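Local coordinates for protein probable TonB-dependent receptor (Pseudomonas aeruginosa, PDB 4K3F) that probably binds methionine in the periplasm as the substrate-binding lipoprotein of a methionine uptake system, and here carries selenomethionine in its cleft, at residues A[12-17]-A[79-84]; A[38-43]-A[172-177]; A[85-90]-A[167-172]; A[105-110]-A[156-161]. All coordinates share one frame; numbering follows the deposited sequence.

Contact 1. Residues A[12-17]-A[79-84]. With MSE (selenomethionine), chain B.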
loop_
_atom_site.group_PDB
_atom_site.type_symbol
_atom_site.label_atom_id
_atom_site.label_comp_id
_atom_site.label_asym_id
_atom_site.label_seq_id
_atom_site.Cartn_x
_atom_site.Cartn_y
_atom_site.Cartn_z
ATOM N N VAL A 12 -6.519 3.024 7.449
ATOM C CA VAL A 12 -6.007 4.348 7.089
ATOM C C VAL A 12 -5.026 4.193 5.936
ATOM O O VAL A 12 -4.055 3.466 6.068
ATOM C CB VAL A 12 -5.278 5.066 8.273
ATOM C CG1 VAL A 12 -4.793 6.448 7.862
ATOM C CG2 VAL A 12 -6.155 5.181 9.507
ATOM N N PRO A 13 -5.257 4.883 4.815
ATOM C CA PRO A 13 -6.328 5.821 4.504
ATOM C C PRO A 13 -7.624 5.215 4.010
ATOM O O PRO A 13 -8.622 5.933 3.913
ATOM C CB PRO A 13 -5.708 6.667 3.382
ATOM C CG PRO A 13 -4.877 5.694 2.639
ATOM C CD PRO A 13 -4.226 4.882 3.745
ATOM N N HIS A 14 -7.628 3.909 3.696
ATOM C CA HIS A 14 -8.680 3.356 2.850
ATOM C C HIS A 14 -10.076 3.455 3.436
ATOM O O HIS A 14 -10.997 3.917 2.781
ATOM C CB HIS A 14 -8.343 1.909 2.460
ATOM C CG HIS A 14 -6.969 1.772 1.896
ATOM N ND1 HIS A 14 -5.830 1.927 2.659
ATOM C CD2 HIS A 14 -6.552 1.574 0.629
ATOM C CE1 HIS A 14 -4.769 1.805 1.880
ATOM N NE2 HIS A 14 -5.178 1.585 0.643
ATOM N N ALA A 15 -10.243 3.037 4.681
ATOM C CA ALA A 15 -11.574 3.067 5.289
ATOM C C ALA A 15 -12.025 4.512 5.565
ATOM O O ALA A 15 -13.213 4.836 5.493
ATOM C CB ALA A 15 -11.619 2.207 6.550
ATOM N N GLU A 16 -11.067 5.404 5.801
ATOM C CA GLU A 16 -11.389 6.825 5.984
ATOM C C GLU A 16 -11.945 7.374 4.655
ATOM O O GLU A 16 -12.957 8.053 4.632
ATOM C CB GLU A 16 -10.161 7.610 6.439
ATOM C CG GLU A 16 -9.589 7.131 7.768
ATOM C CD GLU A 16 -8.531 8.068 8.365
ATOM O OE1 GLU A 16 -7.714 8.628 7.626
ATOM O OE2 GLU A 16 -8.482 8.177 9.597
ATOM N N ILE A 17 -11.242 7.110 3.563
ATOM C CA ILE A 17 -11.716 7.529 2.244
ATOM C C ILE A 17 -13.116 7.014 1.965
ATOM O O ILE A 17 -13.994 7.754 1.496
ATOM C CB ILE A 17 -10.729 7.042 1.153
ATOM C CG1 ILE A 17 -9.416 7.830 1.257
ATOM C CG2 ILE A 17 -11.342 7.162 -0.247
ATOM C CD1 ILE A 17 -8.259 7.218 0.468
ATOM N N GLY A 79 -8.127 2.859 -10.021
ATOM C CA GLY A 79 -7.065 3.333 -9.181
ATOM C C GLY A 79 -7.506 4.558 -8.421
ATOM O O GLY A 79 -8.304 5.360 -8.901
ATOM N N VAL A 80 -7.017 4.701 -7.210
ATOM C CA VAL A 80 -7.444 5.760 -6.357
ATOM C C VAL A 80 -6.325 6.682 -5.912
ATOM O O VAL A 80 -6.450 7.887 -6.074
ATOM C CB VAL A 80 -8.224 5.240 -5.144
ATOM C CG1 VAL A 80 -8.750 6.421 -4.336
ATOM C CG2 VAL A 80 -9.403 4.371 -5.557
ATOM N N HIS A 81 -5.267 6.131 -5.308
ATOM C CA HIS A 81 -4.219 6.931 -4.717
ATOM C C HIS A 81 -2.913 6.185 -4.668
ATOM O O HIS A 81 -2.875 4.964 -4.869
ATOM C CB HIS A 81 -4.594 7.379 -3.292
ATOM C CG HIS A 81 -4.604 6.270 -2.292
ATOM N ND1 HIS A 81 -5.734 5.582 -1.917
ATOM C CD2 HIS A 81 -3.590 5.723 -1.579
ATOM C CE1 HIS A 81 -5.418 4.667 -1.022
ATOM N NE2 HIS A 81 -4.120 4.731 -0.804
ATOM N N ILE A 82 -1.852 6.935 -4.412
ATOM C CA ILE A 82 -0.518 6.346 -4.237
ATOM C C ILE A 82 -0.070 6.695 -2.836
ATOM O O ILE A 82 -0.397 7.785 -2.323
ATOM C CB ILE A 82 0.514 6.897 -5.277
ATOM C CG1 ILE A 82 -0.015 6.733 -6.703
ATOM C CG2 ILE A 82 1.843 6.178 -5.182
ATOM C CD1 ILE A 82 -0.281 8.061 -7.375
ATOM N N GLU A 83 0.679 5.796 -2.212
ATOM C CA GLU A 83 1.243 5.997 -0.859
ATOM C C GLU A 83 2.743 5.856 -0.950
ATOM O O GLU A 83 3.268 4.783 -0.705
ATOM C CB GLU A 83 0.741 4.910 0.107
ATOM C CG GLU A 83 -0.726 4.950 0.382
ATOM C CD GLU A 83 -1.247 3.757 1.187
ATOM O OE1 GLU A 83 -0.470 2.992 1.850
ATOM O OE2 GLU A 83 -2.451 3.582 1.131
ATOM N N PRO A 84 3.456 6.928 -1.318
ATOM C CA PRO A 84 4.905 6.769 -1.474
ATOM C C PRO A 84 5.563 6.156 -0.238
ATOM O O PRO A 84 5.367 6.627 0.893
ATOM C CB PRO A 84 5.378 8.184 -1.747
ATOM C CG PRO A 84 4.217 8.789 -2.458
ATOM C CD PRO A 84 2.992 8.239 -1.739
HETATM N N MSE B 300 -1.409 0.689 1.056
HETATM C CA MSE B 300 -0.238 -0.199 0.800
HETATM C C MSE B 300 0.748 0.605 -0.040
HETATM O O MSE B 300 0.333 1.285 -0.984
HETATM O OXT MSE B 300 1.958 0.564 0.213
HETATM C CB MSE B 300 -0.645 -1.493 0.076
HETATM C CG MSE B 300 0.526 -2.417 -0.161
HETATM SE SE MSE B 300 -0.031 -3.959 -1.244
HETATM C CE MSE B 300 -1.158 -4.831 -0.005
#
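Pro13 and His14 press against the carboxylate of Glu83 and the ring of His81, and this is the tight end of the contact. OE2 of Glu83 lies 3.0 Å from CE1 of His14, with the carboxylate turned 64° to the imidazole. The same OE2 also meets CD of Pro13 at 3.4 Å, tip to tip, just after the cis peptide bond that precedes the proline. OE2 also uses its anti lone pair to accept a hydrogen bond from His81 NE2 at 2.8 Å, which should hold the carboxylate in its rotation while OE1 takes the ligand's amino N at 2.6 Å. In this two-lobed periplasmic binding-protein fold, the start of helix 11-26 thus meets the end of strand 75-82, where the chain leaves one lobe for the other, at the ligand cleft. The histidine side chains cross at about a right angle, with their ring planes 58° apart, His81 CE1 coming 3.5 Å from His14 NE2, which is hydrogen-bonded to Asn198. Farther along the helix the packing between the segments thins: of Ile17, CD1 is the atom that reaches His81, 3.8 Å from ND1. On the outer flank of the helix, partly exposed Glu16 turns to Tyr232.

Contact 2. Residues A[38-43]-A[172-177]. With MSE (selenomethionine), chain B.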
loop_
_atom_site.group_PDB
_atom_site.type_symbol
_atom_site.label_atom_id
_atom_site.label_comp_id
_atom_site.label_asym_id
_atom_site.label_seq_id
_atom_site.Cartn_x
_atom_site.Cartn_y
_atom_site.Cartn_z
ATOM N N THR A 38 -7.012 -5.452 9.361
ATOM C CA THR A 38 -5.708 -4.887 9.628
ATOM C C THR A 38 -4.575 -5.490 8.767
ATOM O O THR A 38 -3.432 -5.019 8.827
ATOM C CB THR A 38 -5.339 -5.071 11.097
ATOM O OG1 THR A 38 -5.293 -6.473 11.380
ATOM C CG2 THR A 38 -6.352 -4.385 11.973
ATOM N N ASP A 39 -4.876 -6.542 8.002
ATOM C CA ASP A 39 -3.867 -7.315 7.299
ATOM C C ASP A 39 -4.033 -7.278 5.773
ATOM O O ASP A 39 -5.024 -6.760 5.257
ATOM C CB ASP A 39 -3.938 -8.775 7.752
ATOM C CG ASP A 39 -5.163 -9.489 7.195
ATOM O OD1 ASP A 39 -6.312 -9.040 7.464
ATOM O OD2 ASP A 39 -4.951 -10.462 6.436
ATOM N N TYR A 40 -3.047 -7.844 5.087
ATOM C CA TYR A 40 -2.979 -7.803 3.653
ATOM C C TYR A 40 -3.473 -9.089 2.961
ATOM O O TYR A 40 -3.365 -9.219 1.752
ATOM C CB TYR A 40 -1.541 -7.542 3.247
ATOM C CG TYR A 40 -0.994 -6.126 3.351
ATOM C CD1 TYR A 40 -1.793 -5.021 3.622
ATOM C CD2 TYR A 40 0.374 -5.913 3.135
ATOM C CE1 TYR A 40 -1.246 -3.731 3.655
ATOM C CE2 TYR A 40 0.904 -4.651 3.133
ATOM C CZ TYR A 40 0.114 -3.544 3.400
ATOM O OH TYR A 40 0.708 -2.280 3.404
ATOM N N VAL A 41 -4.060 -10.004 3.718
ATOM C CA VAL A 41 -4.507 -11.295 3.153
ATOM C C VAL A 41 -6.011 -11.422 3.185
ATOM O O VAL A 41 -6.669 -11.606 2.142
ATOM C CB VAL A 41 -3.814 -12.488 3.867
ATOM C CG1 VAL A 41 -4.338 -13.839 3.368
ATOM C CG2 VAL A 41 -2.304 -12.403 3.658
ATOM N N GLN A 42 -6.585 -11.273 4.379
ATOM C CA GLN A 42 -8.020 -11.518 4.539
ATOM C C GLN A 42 -8.938 -10.673 3.642
ATOM O O GLN A 42 -9.982 -11.191 3.205
ATOM C CB GLN A 42 -8.455 -11.446 6.024
ATOM C CG GLN A 42 -7.785 -12.506 6.931
ATOM C CD GLN A 42 -7.838 -13.939 6.359
ATOM O OE1 GLN A 42 -6.809 -14.607 6.220
ATOM N NE2 GLN A 42 -9.016 -14.392 6.010
ATOM N N PRO A 43 -8.594 -9.406 3.346
ATOM C CA PRO A 43 -9.491 -8.663 2.426
ATOM C C PRO A 43 -9.675 -9.362 1.069
ATOM O O PRO A 43 -10.785 -9.301 0.492
ATOM C CB PRO A 43 -8.849 -7.249 2.336
ATOM C CG PRO A 43 -8.081 -7.147 3.620
ATOM C CD PRO A 43 -7.531 -8.531 3.881
ATOM N N THR A 172 2.977 2.849 3.826
ATOM C CA THR A 172 2.432 4.101 4.400
ATOM C C THR A 172 1.140 3.889 5.220
ATOM O O THR A 172 0.909 4.544 6.247
ATOM C CB THR A 172 2.247 5.116 3.265
ATOM O OG1 THR A 172 3.548 5.441 2.781
ATOM C CG2 THR A 172 1.525 6.363 3.740
ATOM N N ASN A 173 0.250 2.986 4.781
ATOM C CA ASN A 173 -0.953 2.719 5.553
ATOM C C ASN A 173 -0.640 2.334 6.988
ATOM O O ASN A 173 -1.253 2.869 7.919
ATOM C CB ASN A 173 -1.869 1.687 4.900
ATOM C CG ASN A 173 -1.315 0.283 4.947
ATOM O OD1 ASN A 173 -0.372 -0.065 4.238
ATOM N ND2 ASN A 173 -1.894 -0.533 5.803
ATOM N N TYR A 174 0.400 1.508 7.157
ATOM C CA TYR A 174 0.849 1.115 8.462
ATOM C C TYR A 174 1.642 2.233 9.167
ATOM O O TYR A 174 1.481 2.430 10.358
ATOM C CB TYR A 174 1.659 -0.176 8.424
ATOM C CG TYR A 174 0.833 -1.394 8.073
ATOM C CD1 TYR A 174 -0.344 -1.687 8.758
ATOM C CD2 TYR A 174 1.219 -2.239 7.066
ATOM C CE1 TYR A 174 -1.117 -2.779 8.457
ATOM C CE2 TYR A 174 0.481 -3.362 6.748
ATOM C CZ TYR A 174 -0.712 -3.627 7.399
ATOM O OH TYR A 174 -1.426 -4.759 7.092
ATOM N N ALA A 175 2.469 2.963 8.428
ATOM C CA ALA A 175 3.180 4.093 8.999
ATOM C C ALA A 175 2.240 5.162 9.605
ATOM O O ALA A 175 2.475 5.630 10.706
ATOM C CB ALA A 175 4.080 4.700 7.960
ATOM N N LEU A 176 1.186 5.515 8.869
ATOM C CA LEU A 176 0.218 6.516 9.293
ATOM C C LEU A 176 -0.525 6.005 10.518
ATOM O O LEU A 176 -0.780 6.758 11.414
ATOM C CB LEU A 176 -0.756 6.820 8.166
ATOM C CG LEU A 176 -0.219 7.586 6.955
ATOM C CD1 LEU A 176 -1.269 7.683 5.861
ATOM C CD2 LEU A 176 0.264 8.964 7.369
ATOM N N GLU A 177 -0.878 4.719 10.595
ATOM C CA GLU A 177 -1.526 4.230 11.846
ATOM C C GLU A 177 -0.610 4.306 13.052
ATOM O O GLU A 177 -1.061 4.456 14.193
ATOM C CB GLU A 177 -2.026 2.797 11.705
ATOM C CG GLU A 177 -3.193 2.635 10.779
ATOM C CD GLU A 177 -3.778 1.252 10.933
ATOM O OE1 GLU A 177 -4.507 1.038 11.925
ATOM O OE2 GLU A 177 -3.463 0.365 10.111
HETATM N N MSE B 300 -1.409 0.689 1.056
HETATM C CA MSE B 300 -0.238 -0.199 0.800
HETATM C C MSE B 300 0.748 0.605 -0.040
HETATM O O MSE B 300 0.333 1.285 -0.984
HETATM O OXT MSE B 300 1.958 0.564 0.213
HETATM C CB MSE B 300 -0.645 -1.493 0.076
HETATM C CG MSE B 300 0.526 -2.417 -0.161
HETATM SE SE MSE B 300 -0.031 -3.959 -1.244
HETATM C CE MSE B 300 -1.158 -4.831 -0.005
HETATM O O HOH W 1 -0.631 -7.481 6.847
#
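Tyr40 carries its CG anti to its own carbonyl carbon (chi1 -78°), which sends the ring out until the hydroxyl meets Asn173 tip to tip. Asn173 answers with CG between its backbone N and carbonyl carbon (chi1 71°), which brings OD1 round to the tyrosine hydroxyl. The resulting hydrogen bond, Tyr40 OH to Asn173 OD1, is short at 2.6 Å, and the donor lies in the amide plane on a lone pair of OD1. The ligand's amino N offers the same oxygen a second, weak bond of 3.4 Å. Both faces of the Tyr40 ring are packed: the terminal CE of the selenomethionine sits above its centre on one face, and Tyr174 lies against the opposite one. The two tyrosines slide past each other in opposite directions with their planes 37° apart, CE2 of Tyr174 coming 3.4 Å from CZ of Tyr40. At its far end Tyr174 OH donates to Thr38 O over 2.7 Å and accepts from a water at 2.8 Å, which in turn takes a weak bond from Tyr40 N. In the same segment Asp39 OD2 accepts from Val41 N, an Asx turn, and from Gln42 N, which extends it to an Asx motif leading into helix 42-48. Two pocket residues from opposite lobes are thereby joined beside the ligand, consistent with a closed cleft. Around them, Tyr40 leans on Phe57 of strand 54-59, Tyr174 touches Ala156, and helix 172-177 rests through Asn173 and Leu176 on the start of helix 11-26.

Contact 3. Residues A[85-90]-A[167-172]. With MSE (selenomethionine), chain B.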
loop_
_atom_site.group_PDB
_atom_site.type_symbol
_atom_site.label_atom_id
_atom_site.label_comp_id
_atom_site.label_asym_id
_atom_site.label_seq_id
_atom_site.Cartn_x
_atom_site.Cartn_y
_atom_site.Cartn_z
ATOM N N LEU A 85 6.305 5.085 -0.454
ATOM C CA LEU A 85 6.883 4.312 0.658
ATOM C C LEU A 85 8.125 5.014 1.186
ATOM O O LEU A 85 9.014 5.398 0.399
ATOM C CB LEU A 85 7.241 2.927 0.159
ATOM C CG LEU A 85 7.632 2.023 1.332
ATOM C CD1 LEU A 85 6.793 0.786 1.311
ATOM C CD2 LEU A 85 9.090 1.765 1.194
ATOM N N GLY A 86 8.192 5.143 2.513
ATOM C CA GLY A 86 9.307 5.728 3.188
ATOM C C GLY A 86 10.166 4.753 3.980
ATOM O O GLY A 86 9.717 3.665 4.400
ATOM N N ALA A 87 11.394 5.196 4.226
ATOM C CA ALA A 87 12.355 4.556 5.129
ATOM C C ALA A 87 12.435 5.372 6.415
ATOM O O ALA A 87 12.617 6.587 6.358
ATOM C CB ALA A 87 13.719 4.466 4.451
ATOM N N TYR A 88 12.266 4.707 7.559
ATOM C CA TYR A 88 12.184 5.338 8.851
ATOM C C TYR A 88 13.252 4.787 9.760
ATOM O O TYR A 88 13.706 3.667 9.602
ATOM C CB TYR A 88 10.795 5.128 9.492
ATOM C CG TYR A 88 9.661 5.579 8.616
ATOM C CD1 TYR A 88 9.067 4.712 7.712
ATOM C CD2 TYR A 88 9.184 6.874 8.669
ATOM C CE1 TYR A 88 8.047 5.125 6.882
ATOM C CE2 TYR A 88 8.162 7.283 7.837
ATOM C CZ TYR A 88 7.600 6.416 6.939
ATOM O OH TYR A 88 6.565 6.812 6.109
ATOM N N SER A 89 13.676 5.604 10.716
ATOM C CA SER A 89 14.633 5.154 11.708
ATOM C C SER A 89 14.367 5.847 13.044
ATOM O O SER A 89 14.139 7.036 13.079
ATOM C CB SER A 89 16.057 5.491 11.279
ATOM O OG SER A 89 16.988 5.120 12.294
ATOM N N SER A 90 14.424 5.081 14.132
ATOM C CA SER A 90 14.324 5.672 15.452
ATOM C C SER A 90 15.704 6.071 15.970
ATOM O O SER A 90 15.776 6.712 17.010
ATOM C CB SER A 90 13.630 4.723 16.439
ATOM O OG SER A 90 14.462 3.614 16.729
HETATM N N MSE A 167 16.923 0.704 10.547
HETATM C CA MSE A 167 16.002 1.365 9.605
HETATM C C MSE A 167 14.930 0.356 9.210
HETATM O O MSE A 167 15.230 -0.856 9.082
HETATM C CB MSE A 167 16.770 1.881 8.386
HETATM C CG MSE A 167 15.955 2.783 7.470
HETATM SE SE MSE A 167 17.091 3.834 6.280
HETATM C CE MSE A 167 17.758 2.344 5.214
ATOM N N ALA A 168 13.739 0.875 8.941
ATOM C CA ALA A 168 12.615 0.094 8.450
ATOM C C ALA A 168 11.919 0.796 7.310
ATOM O O ALA A 168 11.678 1.995 7.349
ATOM C CB ALA A 168 11.637 -0.229 9.561
ATOM N N LEU A 169 11.614 0.032 6.264
ATOM C CA LEU A 169 10.872 0.560 5.122
ATOM C C LEU A 169 9.442 0.075 5.283
ATOM O O LEU A 169 9.180 -1.115 5.161
ATOM C CB LEU A 169 11.498 0.123 3.791
ATOM C CG LEU A 169 12.693 0.993 3.323
ATOM C CD1 LEU A 169 13.864 0.925 4.291
ATOM C CD2 LEU A 169 13.114 0.589 1.920
ATOM N N ILE A 170 8.547 1.012 5.574
ATOM C CA ILE A 170 7.217 0.696 6.105
ATOM C C ILE A 170 6.158 1.225 5.171
ATOM O O ILE A 170 6.195 2.394 4.803
ATOM C CB ILE A 170 7.016 1.334 7.466
ATOM C CG1 ILE A 170 8.138 0.841 8.396
ATOM C CG2 ILE A 170 5.647 0.986 7.999
ATOM C CD1 ILE A 170 8.092 1.436 9.770
ATOM N N ASN A 171 5.243 0.347 4.767
ATOM C CA ASN A 171 4.106 0.739 3.948
ATOM C C ASN A 171 3.376 1.877 4.629
ATOM O O ASN A 171 3.123 1.869 5.860
ATOM C CB ASN A 171 3.139 -0.416 3.725
ATOM C CG ASN A 171 3.753 -1.529 2.907
ATOM O OD1 ASN A 171 4.394 -2.460 3.452
ATOM N ND2 ASN A 171 3.619 -1.428 1.606
ATOM N N THR A 172 2.977 2.849 3.826
ATOM C CA THR A 172 2.432 4.101 4.400
ATOM C C THR A 172 1.140 3.889 5.220
ATOM O O THR A 172 0.909 4.544 6.247
ATOM C CB THR A 172 2.247 5.116 3.265
ATOM O OG1 THR A 172 3.548 5.441 2.781
ATOM C CG2 THR A 172 1.525 6.363 3.740
HETATM N N MSE B 300 -1.409 0.689 1.056
HETATM C CA MSE B 300 -0.238 -0.199 0.800
HETATM C C MSE B 300 0.748 0.605 -0.040
HETATM O O MSE B 300 0.333 1.285 -0.984
HETATM O OXT MSE B 300 1.958 0.564 0.213
HETATM C CB MSE B 300 -0.645 -1.493 0.076
HETATM C CG MSE B 300 0.526 -2.417 -0.161
HETATM SE SE MSE B 300 -0.031 -3.959 -1.244
HETATM C CE MSE B 300 -1.158 -4.831 -0.005
HETATM O O HOH W 2 5.863 5.003 4.270
#
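Tyr88 lies at about a right angle across Ile170, its CD1 4.0 Å from the isoleucine CB. Strands 86-88 and 167-170 carry these side chains as antiparallel neighbours in the five-stranded mixed sheet of one lobe. Tyr88 and Ala168 form a hydrogen-bonded pair: Tyr88 N reaches Ala168 O at 2.8 Å, and Ala168 N returns to Tyr88 O at 2.9 Å. Their side chains share a face with Ile170, where Tyr88 also packs on helix 182-185.

The other face belongs to Ala87 and Leu169, a non-hydrogen-bonded pair with Ala87 CB 3.5 Å from Leu169 CD1. The selenium of Met167, a residue present as selenomethionine, comes up beside the same methyl at 3.9 Å. Leu85 has CG anti to its backbone N (chi1 -171°), which lets it run across Leu169 at about a right angle, CD2 against CB. Helix 110-122 covers this side, touching both leucines and Met167.

Toward the cleft Ile170 N still reaches Gly86 O, but a water replaces the return bond: it accepts from Gly86 N and donates to Ile170 O, and also bonds Thr172 OG1 and Tyr88 OH, the last at 2.7 Å in the plane of the phenol ring. Just past the strand, Asn171 brings the sheet to the ligand: its ND2 donates to the carboxylate OXT of the selenomethionine over 2.9 Å, nearly straight at 169°.

Contact 4. Residues A[105-110]-A[156-161]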
loop_
_atom_site.group_PDB
_atom_site.type_symbol
_atom_site.label_atom_id
_atom_site.label_comp_id
_atom_site.label_asym_id
_atom_site.label_seq_id
_atom_site.Cartn_x
_atom_site.Cartn_y
_atom_site.Cartn_z
ATOM N N VAL A 105 15.041 -3.453 7.856
ATOM C CA VAL A 105 13.944 -4.396 7.696
ATOM C C VAL A 105 12.995 -3.904 6.594
ATOM O O VAL A 105 12.728 -2.706 6.470
ATOM C CB VAL A 105 13.220 -4.704 9.029
ATOM C CG1 VAL A 105 12.538 -3.467 9.604
ATOM C CG2 VAL A 105 12.264 -5.860 8.865
ATOM N N ILE A 106 12.541 -4.850 5.789
ATOM C CA ILE A 106 11.615 -4.569 4.691
ATOM C C ILE A 106 10.491 -5.612 4.734
ATOM O O ILE A 106 10.607 -6.626 5.402
ATOM C CB ILE A 106 12.375 -4.624 3.332
ATOM C CG1 ILE A 106 12.773 -6.047 2.969
ATOM C CG2 ILE A 106 13.575 -3.662 3.353
ATOM C CD1 ILE A 106 13.478 -6.203 1.632
ATOM N N PRO A 107 9.406 -5.365 4.022
ATOM C CA PRO A 107 8.365 -6.391 3.984
ATOM C C PRO A 107 8.804 -7.704 3.343
ATOM O O PRO A 107 9.638 -7.717 2.461
ATOM C CB PRO A 107 7.247 -5.734 3.147
ATOM C CG PRO A 107 7.480 -4.259 3.307
ATOM C CD PRO A 107 8.985 -4.104 3.364
ATOM N N ASN A 108 8.224 -8.785 3.799
ATOM C CA ASN A 108 8.631 -10.131 3.332
ATOM C C ASN A 108 7.743 -10.699 2.223
ATOM O O ASN A 108 7.948 -11.827 1.787
ATOM C CB ASN A 108 8.763 -11.126 4.487
ATOM C CG ASN A 108 7.444 -11.454 5.169
ATOM O OD1 ASN A 108 6.378 -10.954 4.821
ATOM N ND2 ASN A 108 7.504 -12.396 6.084
ATOM N N ASP A 109 6.793 -9.914 1.722
ATOM C CA ASP A 109 6.022 -10.345 0.553
ATOM C C ASP A 109 6.741 -9.889 -0.744
ATOM O O ASP A 109 7.515 -8.937 -0.751
ATOM C CB ASP A 109 4.578 -9.813 0.566
ATOM C CG ASP A 109 4.521 -8.338 0.518
ATOM O OD1 ASP A 109 4.792 -7.681 1.548
ATOM O OD2 ASP A 109 4.206 -7.807 -0.551
ATOM N N ALA A 110 6.510 -10.603 -1.829
ATOM C CA ALA A 110 7.348 -10.410 -3.003
ATOM C C ALA A 110 7.343 -8.965 -3.550
ATOM O O ALA A 110 8.410 -8.399 -3.884
ATOM C CB ALA A 110 6.938 -11.388 -4.113
ATOM N N ALA A 156 2.763 -5.586 8.358
ATOM C CA ALA A 156 2.047 -4.962 9.454
ATOM C C ALA A 156 2.866 -4.895 10.742
ATOM O O ALA A 156 2.575 -4.073 11.610
ATOM C CB ALA A 156 0.757 -5.721 9.733
ATOM N N THR A 157 3.903 -5.714 10.838
ATOM C CA THR A 157 4.707 -5.803 12.046
ATOM C C THR A 157 5.858 -4.800 12.094
ATOM O O THR A 157 6.513 -4.661 13.114
ATOM C CB THR A 157 5.310 -7.201 12.251
ATOM O OG1 THR A 157 6.391 -7.434 11.360
ATOM C CG2 THR A 157 4.266 -8.318 12.153
ATOM N N LEU A 158 6.133 -4.132 10.975
ATOM C CA LEU A 158 7.299 -3.297 10.918
ATOM C C LEU A 158 7.282 -2.082 11.880
ATOM O O LEU A 158 8.332 -1.749 12.457
ATOM C CB LEU A 158 7.618 -2.886 9.471
ATOM C CG LEU A 158 7.807 -4.021 8.448
ATOM C CD1 LEU A 158 8.507 -3.469 7.180
ATOM C CD2 LEU A 158 8.574 -5.199 8.983
ATOM N N PRO A 159 6.130 -1.444 12.098
ATOM C CA PRO A 159 6.183 -0.296 13.051
ATOM C C PRO A 159 6.581 -0.719 14.452
ATOM O O PRO A 159 7.256 0.033 15.146
ATOM C CB PRO A 159 4.745 0.234 13.041
ATOM C CG PRO A 159 4.253 -0.111 11.658
ATOM C CD PRO A 159 4.861 -1.442 11.334
ATOM N N ARG A 160 6.210 -1.937 14.829
ATOM C CA ARG A 160 6.511 -2.467 16.149
ATOM C C ARG A 160 7.968 -2.834 16.314
ATOM O O ARG A 160 8.437 -2.949 17.467
ATOM C CB ARG A 160 5.636 -3.690 16.478
ATOM C CG ARG A 160 4.272 -3.319 17.054
ATOM C CD ARG A 160 3.554 -4.528 17.652
ATOM N NE ARG A 160 3.560 -5.677 16.738
ATOM C CZ ARG A 160 2.580 -6.012 15.893
ATOM N NH1 ARG A 160 1.452 -5.308 15.819
ATOM N NH2 ARG A 160 2.729 -7.078 15.114
ATOM N N VAL A 161 8.679 -3.067 15.207
ATOM C CA VAL A 161 10.111 -3.396 15.329
ATOM C C VAL A 161 10.998 -2.214 15.040
ATOM O O VAL A 161 12.211 -2.330 15.145
ATOM C CB VAL A 161 10.596 -4.618 14.502
ATOM C CG1 VAL A 161 9.800 -5.865 14.851
ATOM C CG2 VAL A 161 10.592 -4.342 13.030
#
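Leu158 is the bump here, and the hollow it fills is formed by Val105, the backbone running from Ile106 to Pro107, and the proline ring. Its forked end lies along one face of the strand. CD1 settles over the peptide link, 3.8 Å from both Ile106 C and Pro107 N, and touches the edge of the proline ring at CD, 3.9 Å away. CD2 takes the other prong to Val105, meeting CG2 at 3.8 Å as the two side chains slide past each other in opposite directions. Val105 has CG2 anti to its backbone N and CG1 between the N and the carbonyl carbon (chi1 64°), which spreads the two methyls toward two different partners. CG1 goes to Val161, whose CG2 meets it at 4.0 Å, a shallower touch at the edge of the patch.

The side chains that meet are all apolar. Leu158 is wedged further by Leu153 and Ile170 from the strands on the two sides of 103-107, while Val105 also packs on Ala168. Ile106 turns its side chain away, through to the other face of the sheet, to lie on Ala116 and Leu117 of helix 110-122. The short, weakly bonded helix 158-161 thus bridges strand 149-153 to strand 167-170, passing over the parallel strand 103-107 that lies between them: a beta-alpha-beta crossover in the alpha/beta lobe of a periplasmic binding protein.

Overall arrangement
Contacts 1, 2 and 3 all touch the bound selenomethionine, whereas contact 4 does not touch the ligand but packs on contacts 2 and 3. Contacts 3 and 4 lie closest, about 9 Å between centres, and share the five-stranded sheet through neighbouring strands 103-107 and 167-170; the centres of contacts 1 and 4 are about 19 Å apart, and the two do not touch. Along the chain contact 4 nests inside contact 3, and contact 3 inside contact 2, while contacts 1 and 2 alternate. Contact 1 closes before contact 3 opens. Thr172, shared by contacts 2 and 3, is where strand 167-170 leads on into helix 172-177; contacts 1 to 3 together bring parts of both lobes to the ligand.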